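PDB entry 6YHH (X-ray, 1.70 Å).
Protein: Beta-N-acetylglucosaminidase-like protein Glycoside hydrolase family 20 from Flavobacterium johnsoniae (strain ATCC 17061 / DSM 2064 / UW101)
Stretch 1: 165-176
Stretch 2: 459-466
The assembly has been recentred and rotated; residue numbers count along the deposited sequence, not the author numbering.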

ATOM      1  N   ARG A 165      -0.314   9.192   1.440  1.00  8.14           N
ATOM      2  CA  ARG A 165      -1.377   8.741   2.336  1.00  8.72           C
ATOM      3  C   ARG A 165      -1.221   9.398   3.688  1.00  8.76           C
ATOM      4  O   ARG A 165      -2.231   9.584   4.457  1.00  9.39           O
ATOM      5  CB  ARG A 165      -1.466   7.238   2.468  1.00  9.39           C
ATOM      6  CG  ARG A 165      -0.264   6.518   3.052  1.00  9.66           C
ATOM      7  CD  ARG A 165      -0.443   5.019   3.058  1.00  9.96           C
ATOM      8  NE  ARG A 165       0.654   4.311   3.679  1.00 10.15           N
ATOM      9  CZ  ARG A 165       1.637   3.662   3.035  1.00 11.59           C
ATOM     10  NH1 ARG A 165       2.604   3.087   3.693  1.00 11.61           N
ATOM     11  NH2 ARG A 165       1.645   3.617   1.695  1.00 12.01           N
ATOM     12  N   ASN A 166       0.006   9.639   4.114  1.00  8.85           N
ATOM     13  CA  ASN A 166       0.181  10.318   5.401  1.00  8.21           C
ATOM     14  C   ASN A 166      -0.330  11.780   5.366  1.00  8.23           C
ATOM     15  O   ASN A 166      -0.808  12.254   6.365  1.00  8.10           O
ATOM     16  CB  ASN A 166       1.616  10.154   5.875  1.00  8.67           C
ATOM     17  CG  ASN A 166       1.794   8.816   6.565  1.00  9.19           C
ATOM     18  OD1 ASN A 166       2.098   7.738   5.921  1.00 11.15           O
ATOM     19  ND2 ASN A 166       1.551   8.829   7.831  1.00  7.85           N
ATOM     20  N   LEU A 167      -0.206  12.456   4.236  1.00  7.69           N
ATOM     21  CA  LEU A 167      -0.798  13.764   4.086  1.00  8.65           C
ATOM     22  C   LEU A 167      -2.310  13.631   4.232  1.00  9.27           C
ATOM     23  O   LEU A 167      -2.951  14.473   4.903  1.00  9.02           O
ATOM     24  CB  LEU A 167      -0.432  14.370   2.713  1.00  9.19           C
ATOM     25  CG  LEU A 167       1.000  14.861   2.677  1.00  9.13           C
ATOM     26  CD1 LEU A 167       1.486  15.153   1.224  1.00  9.46           C
ATOM     27  CD2 LEU A 167       1.240  16.052   3.590  1.00  9.76           C
ATOM     28  N   ASP A 168      -2.939  12.583   3.660  1.00  8.64           N
ATOM     29  CA  ASP A 168      -4.387  12.398   3.892  1.00  9.91           C
ATOM     30  C   ASP A 168      -4.686  12.197   5.374  1.00  9.31           C
ATOM     31  O   ASP A 168      -5.702  12.724   5.867  1.00  9.62           O
ATOM     32  CB  ASP A 168      -4.915  11.222   3.078  1.00 11.10           C
ATOM     33  CG  ASP A 168      -4.967  11.539   1.572  1.00 12.72           C
ATOM     34  OD1 ASP A 168      -5.684  12.517   1.233  1.00 15.96           O
ATOM     35  OD2 ASP A 168      -4.365  10.833   0.800  1.00 16.50           O
ATOM     36  N   ALA A 169      -3.849  11.430   6.067  1.00  8.95           N
ATOM     37  CA  ALA A 169      -4.094  11.152   7.481  1.00  9.06           C
ATOM     38  C   ALA A 169      -3.986  12.487   8.298  1.00  8.90           C
ATOM     39  O   ALA A 169      -4.737  12.720   9.286  1.00  8.47           O
ATOM     40  CB  ALA A 169      -3.158  10.116   8.036  1.00  9.74           C
ATOM     41  N   LEU A 170      -2.991  13.287   7.956  1.00  8.50           N
ATOM     42  CA  LEU A 170      -2.777  14.607   8.629  1.00  8.69           C
ATOM     43  C   LEU A 170      -4.072  15.451   8.459  1.00  8.76           C
ATOM     44  O   LEU A 170      -4.613  15.917   9.438  1.00  9.50           O
ATOM     45  CB  LEU A 170      -1.602  15.403   8.065  1.00  9.83           C
ATOM     46  CG  LEU A 170      -0.210  14.883   8.453  1.00 12.62           C
ATOM     47  CD1 LEU A 170       0.835  15.889   7.991  1.00 13.26           C
ATOM     48  CD2 LEU A 170       0.037  14.421   9.821  1.00 16.51           C
ATOM     49  N   ALA A 171      -4.584  15.503   7.246  1.00  9.19           N
ATOM     50  CA  ALA A 171      -5.843  16.252   7.068  1.00  9.49           C
ATOM     51  C   ALA A 171      -6.973  15.685   7.861  1.00  9.05           C
ATOM     52  O   ALA A 171      -7.781  16.415   8.406  1.00  9.48           O
ATOM     53  CB  ALA A 171      -6.182  16.427   5.588  1.00 10.42           C
ATOM     54  N   ALA A 172      -7.073  14.364   7.909  1.00  8.63           N
ATOM     55  CA  ALA A 172      -8.122  13.705   8.646  1.00  8.84           C
ATOM     56  C   ALA A 172      -8.111  14.060  10.103  1.00  8.58           C
ATOM     57  O   ALA A 172      -9.190  14.088  10.784  1.00  8.44           O
ATOM     58  CB  ALA A 172      -7.971  12.199   8.474  1.00  8.94           C
ATOM     59  N   MET A 173      -6.920  14.364  10.611  1.00  8.23           N
ATOM     60  CA  MET A 173      -6.722  14.736  12.043  1.00  8.84           C
ATOM     61  C   MET A 173      -6.587  16.249  12.217  1.00  9.44           C
ATOM     62  O   MET A 173      -6.164  16.707  13.286  1.00  9.03           O
ATOM     63  CB  MET A 173      -5.503  14.045  12.579  1.00  8.55           C
ATOM     64  CG  MET A 173      -5.591  12.508  12.557  1.00  8.80           C
ATOM     65  SD  MET A 173      -7.162  11.808  13.149  1.00  9.90           S
ATOM     66  CE  MET A 173      -7.178  12.673  14.748  1.00  9.97           C
ATOM     67  N   LYS A 174      -6.865  17.029  11.181  1.00  9.24           N
ATOM     68  CA  LYS A 174      -6.741  18.500  11.209  1.00  9.78           C
ATOM     69  C   LYS A 174      -5.344  19.010  11.454  1.00 10.01           C
ATOM     70  O   LYS A 174      -5.138  20.096  12.018  1.00  9.86           O
ATOM     71  CB  LYS A 174      -7.733  19.115  12.176  1.00  8.91           C
ATOM     72  CG  LYS A 174      -9.143  18.762  11.872  1.00  9.69           C
ATOM     73  CD  LYS A 174     -10.129  19.543  12.755  1.00  9.08           C
ATOM     74  CE  LYS A 174     -11.574  19.138  12.517  1.00  9.04           C
ATOM     75  NZ  LYS A 174     -11.907  17.903  13.271  1.00  9.37           N
ATOM     76  N   MET A 175      -4.332  18.197  11.077  1.00  9.67           N
ATOM     77  CA  MET A 175      -2.954  18.635  11.141  1.00  9.93           C
ATOM     78  C   MET A 175      -2.561  19.374   9.863  1.00  8.83           C
ATOM     79  O   MET A 175      -3.033  19.006   8.797  1.00  9.68           O
ATOM     80  CB  MET A 175      -2.038  17.432  11.404  1.00  9.19           C
ATOM     81  CG  MET A 175      -2.347  16.832  12.723  1.00 10.65           C
ATOM     82  SD  MET A 175      -1.371  15.287  12.998  1.00 14.62           S
ATOM     83  CE  MET A 175       0.315  15.921  13.159  1.00 13.65           C
ATOM     84  N   ASN A 176      -1.754  20.422   9.989  1.00  8.29           N
ATOM     85  CA  ASN A 176      -1.516  21.335   8.851  1.00  8.71           C
ATOM     86  C   ASN A 176      -0.124  21.601   8.483  1.00  8.08           C
ATOM     87  O   ASN A 176       0.108  22.463   7.598  1.00  9.24           O
ATOM     88  CB  ASN A 176      -2.217  22.684   9.083  1.00  9.18           C
ATOM     89  CG  ASN A 176      -1.684  23.417  10.290  1.00  9.31           C
ATOM     90  OD1 ASN A 176      -0.886  22.897  11.086  1.00  9.34           O
ATOM     91  ND2 ASN A 176      -2.071  24.661  10.401  1.00  9.93           N
ATOM     92  N   THR A 459       6.446  -0.616   7.761  1.00  7.31           N
ATOM     93  CA  THR A 459       6.090  -0.471   9.155  1.00  7.50           C
ATOM     94  C   THR A 459       5.854   1.005   9.618  1.00  8.13           C
ATOM     95  O   THR A 459       5.379   1.202  10.729  1.00  7.99           O
ATOM     96  CB  THR A 459       7.088  -1.095  10.163  1.00  7.77           C
ATOM     97  OG1 THR A 459       8.360  -0.461  10.038  1.00  7.89           O
ATOM     98  CG2 THR A 459       7.295  -2.536   9.854  1.00  8.41           C
ATOM     99  N   PHE A 460       6.142   1.961   8.742  1.00  7.39           N
ATOM    100  CA  PHE A 460       6.033   3.405   9.004  1.00  7.76           C
ATOM    101  C   PHE A 460       4.684   3.775   9.640  1.00  7.23           C
ATOM    102  O   PHE A 460       4.620   4.325  10.752  1.00  8.01           O
ATOM    103  CB  PHE A 460       6.171   4.189   7.703  1.00  7.34           C
ATOM    104  CG  PHE A 460       6.207   5.668   7.913  1.00  7.40           C
ATOM    105  CD1 PHE A 460       7.411   6.289   8.185  1.00  7.76           C
ATOM    106  CD2 PHE A 460       5.073   6.457   7.786  1.00  7.66           C
ATOM    107  CE1 PHE A 460       7.520   7.627   8.436  1.00  8.21           C
ATOM    108  CE2 PHE A 460       5.128   7.810   8.013  1.00  7.42           C
ATOM    109  CZ  PHE A 460       6.356   8.431   8.297  1.00  8.12           C
ATOM    110  N   ASP A 461       3.587   3.391   8.989  1.00  6.89           N
ATOM    111  CA  ASP A 461       2.265   3.788   9.499  1.00  7.38           C
ATOM    112  C   ASP A 461       1.940   3.165  10.891  1.00  7.34           C
ATOM    113  O   ASP A 461       1.315   3.865  11.736  1.00  7.69           O
ATOM    114  CB  ASP A 461       1.164   3.433   8.523  1.00  7.28           C
ATOM    115  CG  ASP A 461       1.221   4.179   7.234  1.00  7.58           C
ATOM    116  OD1 ASP A 461       1.944   5.142   7.148  1.00  8.68           O
ATOM    117  OD2 ASP A 461       0.451   3.748   6.294  1.00  7.90           O
ATOM    118  N   SER A 462       2.436   1.936  11.163  1.00  7.62           N
ATOM    119  CA  SER A 462       2.220   1.321  12.451  1.00  7.63           C
ATOM    120  C   SER A 462       2.903   2.078  13.585  1.00  7.69           C
ATOM    121  O   SER A 462       2.531   1.941  14.780  1.00  8.53           O
ATOM    122  CB  SER A 462       2.699  -0.135  12.483  1.00  8.09           C
ATOM    123  OG  SER A 462       4.075  -0.281  12.492  1.00  8.85           O
ATOM    124  N   ARG A 463       3.967   2.765  13.256  1.00  7.18           N
ATOM    125  CA  ARG A 463       4.668   3.619  14.248  1.00  7.29           C
ATOM    126  C   ARG A 463       3.951   4.978  14.407  1.00  7.31           C
ATOM    127  O   ARG A 463       3.757   5.503  15.533  1.00  8.10           O
ATOM    128  CB  ARG A 463       6.149   3.773  13.834  1.00  7.79           C
ATOM    129  CG  ARG A 463       7.023   2.625  14.361  1.00  7.82           C
ATOM    130  CD  ARG A 463       6.582   1.219  14.012  1.00  7.81           C
ATOM    131  NE  ARG A 463       7.385   0.231  14.738  1.00  8.14           N
ATOM    132  CZ  ARG A 463       6.882  -0.909  15.236  1.00  8.31           C
ATOM    133  NH1 ARG A 463       5.645  -1.317  14.922  1.00  7.20           N
ATOM    134  NH2 ARG A 463       7.678  -1.706  15.990  1.00  8.01           N
ATOM    135  N   VAL A 464       3.578   5.603  13.301  1.00  7.19           N
ATOM    136  CA  VAL A 464       2.956   6.952  13.345  1.00  7.31           C
ATOM    137  C   VAL A 464       1.553   6.931  13.935  1.00  7.52           C
ATOM    138  O   VAL A 464       1.225   7.810  14.733  1.00  7.61           O
ATOM    139  CB  VAL A 464       2.974   7.614  11.957  1.00  7.54           C
ATOM    140  CG1 VAL A 464       2.350   8.995  11.979  1.00  8.00           C
ATOM    141  CG2 VAL A 464       4.417   7.716  11.528  1.00  7.85           C
ATOM    142  N   TRP A 465       0.753   5.957  13.544  1.00  7.51           N
ATOM    143  CA  TRP A 465      -0.711   5.890  13.834  1.00  8.39           C
ATOM    144  C   TRP A 465      -1.002   4.685  14.665  1.00  8.35           C
ATOM    145  O   TRP A 465      -0.459   3.587  14.394  1.00  8.76           O
ATOM    146  CB  TRP A 465      -1.494   5.830  12.513  1.00  8.03           C
ATOM    147  CG  TRP A 465      -1.107   6.978  11.574  1.00  7.99           C
ATOM    148  CD1 TRP A 465      -0.299   6.919  10.433  1.00  8.39           C
ATOM    149  CD2 TRP A 465      -1.456   8.369  11.731  1.00  8.04           C
ATOM    150  NE1 TRP A 465      -0.132   8.196   9.925  1.00  8.17           N
ATOM    151  CE2 TRP A 465      -0.838   9.090  10.701  1.00  8.02           C
ATOM    152  CE3 TRP A 465      -2.203   9.091  12.720  1.00  8.44           C
ATOM    153  CZ2 TRP A 465      -0.926  10.462  10.604  1.00  8.50           C
ATOM    154  CZ3 TRP A 465      -2.325  10.458  12.592  1.00  9.01           C
ATOM    155  CH2 TRP A 465      -1.651  11.147  11.531  1.00  8.74           C
ATOM    156  N   PRO A 466      -1.901   4.800  15.678  1.00  8.25           N
ATOM    157  CA  PRO A 466      -2.735   5.955  15.904  1.00  8.74           C
ATOM    158  C   PRO A 466      -2.200   6.968  16.901  1.00  8.56           C
ATOM    159  O   PRO A 466      -2.906   7.954  17.218  1.00  9.08           O
ATOM    160  CB  PRO A 466      -4.016   5.344  16.459  1.00  9.45           C
ATOM    161  CG  PRO A 466      -3.472   4.203  17.294  1.00  9.53           C
ATOM    162  CD  PRO A 466      -2.307   3.658  16.483  1.00  9.83           C
TER
HETATM  163  O   HOH W   1       3.406   2.131   6.364  1.00  6.80           O

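The contact is built around the indole of Trp-465, the residue with the largest area covered by the opposing stretch. Trp-465 is the first residue to leave helical geometry after helix 460-464, and its chi1 in the m well directs the ring toward helix 165-172 and the turn that follows it. Four side chains of the first stretch pack against the CZ2, CH2 and CZ3 end of its six-membered ring. Ala-169 comes closest, its CB 3.4 Å from CZ2 of Trp-465; the short methyl group lets the indole lie near the helix backbone. Leu-170 points its CA-to-CB bond sideways, yet its end reaches the ring edge, with CD2 4.1 Å from Trp-465 CH2. Beyond the helix, Met-173 packs its CG 3.9 Å from Trp-465 CZ3, and Met-175 SD lies 4.4 Å from Trp-465 CH2. Both side chains are apolar and suit the buried aromatic ring, Met-173 meeting it with CG near the start of its side chain and Met-175 reaching it with the sulfur.

The helices run nearly parallel, at 20°, but their axes approach no closer than 12.2 Å, so side chains span the gap. Asn-166, buried and directed toward the second stretch, links the apolar and polar parts. Its side-chain amide lies between Trp-465 NE1 and the carboxylate of Asp-461, and Phe-460 and Val-464 also place carbon atoms near it.

At the polar edge, Arg-165 starts sideways but extends through chi2 and chi3 in the t well to bring its guanidinium to Asp-461. Arg-165 NE donates a hydrogen bond to Asp-461 OD2 at 2.7 Å, with an N-H...acceptor angle of 159°, and the pair forms a salt bridge in which the carboxylate oxygen lies near the guanidinium plane. This pairing compensates the charge of the buried Asp-461. A water reinforces the link, accepting from Arg-165 NH1 and from the backbone Asp-461 N, each at 2.9 Å.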